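Local coordinates for tartrate dehydrogenase/decarboxylase (Pseudomonas putida, PDB 3FLK) that oxidises tartrate with NAD(+) to oxaloglycolate, converts meso-tartrate to D-glycerate and oxidatively decarboxylates D-malate to pyruvate, at the interface of chains A and B. Sequence-based numbering; all coordinates share one arbitrary frame. Chains: chain A/B, Tartrate dehydrogenase/decarboxylase.

Contact 1: the interface of chains A and B. Residues chain A 120, 228, 232, 254, 257-258; chain B 120, 228, 232, 254, 258.
The backbone carbonyl oxygen of B:Cys228 is met by a methyl of the other subunit, CD1 of A:Leu254, 3.7 Å away. No N or O of one subunit comes close enough to bond to the other here; branched side chains pack about the two-fold axis. CD1 of A:Leu254 also presses on CG2 of B:Val232 at 3.6 Å, the two side chains crossing at about a right angle, and the twin pair does the same with the chains exchanged. At the centre the two valines slide past each other in opposite directions, CG2 of A:Val232 lying 3.8 Å from CG2 of B:Val232. The leucines pass likewise, with 3.9 Å between CD1 of A:Leu254 and CD1 of B:Leu254. B:Val232 holds CG1 anti to its backbone N (chi1 175°), which turns that methyl to the carbonyl oxygen of A:Ala257 and leaves CG2 for the core. An alanine at B:Val232 would probably open a gap beside A:Val232 and leave the A:Leu254 methyl freer to turn. To one side, A:Leu120 and B:Leu120 pair as an antiparallel beta bridge, their CD2 methyls 4.4 Å apart. Helices 224-233 and 245-258 of both chains meet here as the four-helix bundle typical of this family, an apolar core that holds the homodimer together.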
loop_
_atom_site.group_PDB
_atom_site.type_symbol
_atom_site.label_atom_id
_atom_site.label_comp_id
_atom_site.label_asym_id
_atom_site.label_seq_id
_atom_site.Cartn_x
_atom_site.Cartn_y
_atom_site.Cartn_z
ATOM N N LEU A 120 4.348 -16.380 2.231
ATOM C CA LEU A 120 3.943 -16.336 3.631
ATOM C C LEU A 120 4.191 -17.671 4.327
ATOM O O LEU A 120 3.976 -18.735 3.743
ATOM C CB LEU A 120 2.464 -15.951 3.754
ATOM C CG LEU A 120 1.953 -14.703 3.020
ATOM C CD1 LEU A 120 0.444 -14.588 3.171
ATOM C CD2 LEU A 120 2.641 -13.429 3.504
ATOM N N CYS A 228 -3.258 -3.659 4.202
ATOM C CA CYS A 228 -2.018 -4.212 3.654
ATOM C C CYS A 228 -1.338 -5.178 4.627
ATOM O O CYS A 228 -0.881 -6.249 4.225
ATOM C CB CYS A 228 -1.059 -3.089 3.248
ATOM S SG CYS A 228 -1.595 -2.209 1.768
ATOM N N VAL A 232 -0.841 -9.803 4.570
ATOM C CA VAL A 232 0.330 -10.579 4.953
ATOM C C VAL A 232 0.045 -11.505 6.139
ATOM O O VAL A 232 0.479 -12.659 6.145
ATOM C CB VAL A 232 1.534 -9.648 5.266
ATOM C CG1 VAL A 232 2.700 -10.420 5.883
ATOM C CG2 VAL A 232 1.987 -8.922 4.001
ATOM N N LEU A 254 0.320 -6.444 -4.133
ATOM C CA LEU A 254 0.603 -7.034 -2.825
ATOM C C LEU A 254 0.008 -8.434 -2.657
ATOM O O LEU A 254 0.699 -9.356 -2.209
ATOM C CB LEU A 254 0.111 -6.110 -1.704
ATOM C CG LEU A 254 0.325 -6.572 -0.259
ATOM C CD1 LEU A 254 1.801 -6.738 0.062
ATOM C CD2 LEU A 254 -0.314 -5.591 0.705
ATOM N N ALA A 257 1.790 -11.089 -4.625
ATOM C CA ALA A 257 3.106 -11.238 -3.992
ATOM C C ALA A 257 3.049 -12.178 -2.786
ATOM O O ALA A 257 3.944 -13.003 -2.599
ATOM C CB ALA A 257 3.672 -9.887 -3.589
ATOM N N CYS A 258 1.997 -12.048 -1.978
ATOM C CA CYS A 258 1.766 -12.952 -0.847
ATOM C C CYS A 258 1.586 -14.393 -1.324
ATOM O O CYS A 258 2.003 -15.338 -0.650
ATOM C CB CYS A 258 0.544 -12.505 -0.040
ATOM S SG CYS A 258 0.757 -10.923 0.802
ATOM N N LEU B 120 6.840 -14.040 6.968
ATOM C CA LEU B 120 7.368 -14.440 5.665
ATOM C C LEU B 120 8.106 -15.772 5.750
ATOM O O LEU B 120 8.767 -16.061 6.747
ATOM C CB LEU B 120 8.308 -13.365 5.107
ATOM C CG LEU B 120 7.857 -11.898 5.076
ATOM C CD1 LEU B 120 8.974 -11.025 4.534
ATOM C CD2 LEU B 120 6.585 -11.712 4.257
ATOM N N CYS B 228 5.397 -2.404 -2.434
ATOM C CA CYS B 228 4.689 -3.218 -1.435
ATOM C C CYS B 228 4.924 -4.718 -1.661
ATOM O O CYS B 228 5.143 -5.466 -0.708
ATOM C CB CYS B 228 3.192 -2.889 -1.417
ATOM S SG CYS B 228 2.818 -1.245 -0.739
ATOM N N VAL B 232 7.324 -7.873 0.764
ATOM C CA VAL B 232 6.978 -9.273 1.013
ATOM C C VAL B 232 8.011 -10.238 0.417
ATOM O O VAL B 232 8.411 -11.202 1.071
ATOM C CB VAL B 232 5.553 -9.599 0.481
ATOM C CG1 VAL B 232 5.229 -11.085 0.626
ATOM C CG2 VAL B 232 4.510 -8.762 1.212
ATOM N N LEU B 254 2.877 -2.185 6.702
ATOM C CA LEU B 254 3.266 -3.364 5.916
ATOM C C LEU B 254 4.613 -3.953 6.341
ATOM O O LEU B 254 4.735 -5.168 6.519
ATOM C CB LEU B 254 3.268 -3.056 4.414
ATOM C CG LEU B 254 3.645 -4.215 3.484
ATOM C CD1 LEU B 254 2.643 -5.371 3.589
ATOM C CD2 LEU B 254 3.751 -3.735 2.056
ATOM N N CYS B 258 5.329 -7.772 7.882
ATOM C CA CYS B 258 6.257 -8.739 7.298
ATOM C C CYS B 258 7.233 -9.247 8.354
ATOM O O CYS B 258 7.610 -10.421 8.347
ATOM C CB CYS B 258 7.029 -8.116 6.136
ATOM S SG CYS B 258 6.014 -7.633 4.734
#

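Contact 2: the interface of chains A and B. Residues chain A 87, 91, 142-143, 159; chain B 194-198.
The indole N-H of A:Trp91 points between two successive backbone carbonyls of chain B. NE1 lies 2.9 Å from O of B:Asn194 and 3.3 Å from O of B:Gly195, but both bonds are bent, with 120° at the hydrogen for the first, and each is weak. The methyl of B:Ala197 then covers one face of the same ring: CB stands 4.0 Å from the centroid of the five-membered ring, displaced toward the rim, a CH-pi contact. CB of A:Ser143 lies over the same face, beside the alanine methyl, 4.0 Å from it. A straighter bond fixes this alanine, its backbone N donating to the carbonyl oxygen of A:Ser142 at 3.1 Å, nearly along the C=O axis. Next along the chain, the CD1 tip of B:Ile198 reaches the carbonyl oxygen of A:Ser143 at 3.4 Å. A:Gln159 comes in beside this isoleucine, its chain bent at chi2 (82°). As modelled its NE2 sits 3.1 Å from the backbone N of B:Ile198, two donors facing each other; the amide may really be turned over, with its oxygen taking that N-H. A:His87 closes the other flank, its CB near CA of B:Ala197, while the carbonyl oxygen of B:Ala197 lies over the face of the imidazole, on the CG-CD2 side.

Behind this shell, the side-chain oxygen OD1 of B:Asn194 accepts the N-H of B:Gly195 at 2.7 Å, on a lone pair in the carbonyl plane, which probably helps hold the backbone that presents both carbonyls to the indole. As modelled, A:Ser142 OG makes a weak bond to A:Gln159 OE1; were the amide turned over, its NH2 would face the serine oxygen instead. The site docks the loop ahead of B helix 199-211 against chain A; because B:Asn194 also belongs to an NADH pocket, the docking probably helps shape the cofactor site at the dimer interface.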
loop_
_atom_site.group_PDB
_atom_site.type_symbol
_atom_site.label_atom_id
_atom_site.label_comp_id
_atom_site.label_asym_id
_atom_site.label_seq_id
_atom_site.Cartn_x
_atom_site.Cartn_y
_atom_site.Cartn_z
ATOM N N HIS A 87 4.418 8.803 -16.957
ATOM C CA HIS A 87 3.127 9.496 -16.960
ATOM C C HIS A 87 2.656 9.805 -18.380
ATOM O O HIS A 87 1.458 9.816 -18.648
ATOM C CB HIS A 87 3.144 10.752 -16.076
ATOM C CG HIS A 87 3.975 11.874 -16.616
ATOM N ND1 HIS A 87 5.342 11.931 -16.458
ATOM C CD2 HIS A 87 3.627 12.991 -17.299
ATOM C CE1 HIS A 87 5.804 13.029 -17.030
ATOM N NE2 HIS A 87 4.783 13.691 -17.545
ATOM N N TRP A 91 -0.786 7.606 -19.608
ATOM C CA TRP A 91 -1.903 8.513 -19.871
ATOM C C TRP A 91 -2.213 8.660 -21.357
ATOM O O TRP A 91 -3.345 8.971 -21.729
ATOM C CB TRP A 91 -1.655 9.882 -19.231
ATOM C CG TRP A 91 -1.892 9.877 -17.755
ATOM C CD1 TRP A 91 -0.994 9.556 -16.779
ATOM C CD2 TRP A 91 -3.118 10.193 -17.087
ATOM N NE1 TRP A 91 -1.586 9.654 -15.539
ATOM C CE2 TRP A 91 -2.888 10.048 -15.701
ATOM C CE3 TRP A 91 -4.389 10.586 -17.524
ATOM C CZ2 TRP A 91 -3.883 10.277 -14.749
ATOM C CZ3 TRP A 91 -5.377 10.816 -16.576
ATOM C CH2 TRP A 91 -5.118 10.663 -15.205
ATOM N N SER A 142 -4.873 11.044 -11.482
ATOM C CA SER A 142 -5.345 12.315 -11.989
ATOM C C SER A 142 -4.243 13.068 -12.720
ATOM O O SER A 142 -3.058 12.925 -12.406
ATOM C CB SER A 142 -5.866 13.153 -10.820
ATOM O OG SER A 142 -6.110 14.492 -11.204
ATOM N N SER A 143 -4.651 13.857 -13.706
ATOM C CA SER A 143 -3.763 14.797 -14.373
ATOM C C SER A 143 -4.281 16.224 -14.157
ATOM O O SER A 143 -3.958 17.143 -14.916
ATOM C CB SER A 143 -3.654 14.460 -15.861
ATOM O OG SER A 143 -4.929 14.485 -16.476
ATOM N N GLN A 159 -2.323 18.619 -6.943
ATOM C CA GLN A 159 -2.875 17.446 -7.608
ATOM C C GLN A 159 -4.291 17.187 -7.074
ATOM O O GLN A 159 -4.466 16.985 -5.876
ATOM C CB GLN A 159 -1.964 16.244 -7.334
ATOM C CG GLN A 159 -2.460 14.905 -7.865
ATOM C CD GLN A 159 -2.139 14.703 -9.327
ATOM O OE1 GLN A 159 -2.978 14.940 -10.195
ATOM N NE2 GLN A 159 -0.915 14.276 -9.611
ATOM N N ASN B 194 3.359 7.146 -12.763
ATOM C CA ASN B 194 2.534 6.844 -13.930
ATOM C C ASN B 194 1.084 7.278 -13.730
ATOM O O ASN B 194 0.552 8.035 -14.540
ATOM C CB ASN B 194 2.658 5.381 -14.403
ATOM C CG ASN B 194 2.585 4.361 -13.268
ATOM O OD1 ASN B 194 2.000 4.604 -12.211
ATOM N ND2 ASN B 194 3.179 3.199 -13.500
ATOM N N GLY B 195 0.470 6.832 -12.636
ATOM C CA GLY B 195 -0.919 7.174 -12.314
ATOM C C GLY B 195 -1.148 8.602 -11.847
ATOM O O GLY B 195 -2.102 9.254 -12.276
HETATM N N MSE B 196 -0.289 9.087 -10.953
HETATM C CA MSE B 196 -0.371 10.467 -10.476
HETATM C C MSE B 196 0.519 11.367 -11.332
HETATM O O MSE B 196 1.715 11.500 -11.076
HETATM C CB MSE B 196 -0.011 10.544 -8.991
HETATM C CG MSE B 196 -1.207 10.330 -8.075
HETATM SE SE MSE B 196 -0.893 9.029 -6.659
HETATM C CE MSE B 196 0.373 10.004 -5.548
ATOM N N ALA B 197 -0.087 11.986 -12.343
ATOM C CA ALA B 197 0.648 12.624 -13.440
ATOM C C ALA B 197 1.354 13.942 -13.110
ATOM O O ALA B 197 2.181 14.407 -13.896
ATOM C CB ALA B 197 -0.266 12.803 -14.650
ATOM N N ILE B 198 1.036 14.536 -11.963
ATOM C CA ILE B 198 1.609 15.839 -11.596
ATOM C C ILE B 198 2.507 15.785 -10.351
ATOM O O ILE B 198 3.677 16.180 -10.403
ATOM C CB ILE B 198 0.519 16.937 -11.464
ATOM C CG1 ILE B 198 -0.227 17.094 -12.793
ATOM C CG2 ILE B 198 1.143 18.276 -11.043
ATOM C CD1 ILE B 198 -1.471 17.945 -12.721
#

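Contact 1 and contact 2 lie about 26 Å apart, measured between the centres of their C-alpha atoms, and share no residue. Contact 1 is built mainly from helices 224-233 and 245-258, while contact 2 sets helix 86-91, strand 156-164 and a nearby loop against the segment leading into helix 199-211. In each chain the helices of contact 1 carry the metal-site aspartates Asp225, Asp249 and Asp253, and contact 2 includes B:Asn194 of an NADH pocket. Together, with the twin of contact 2, they would hold the two subunits in the register that active sites at a dimer interface require.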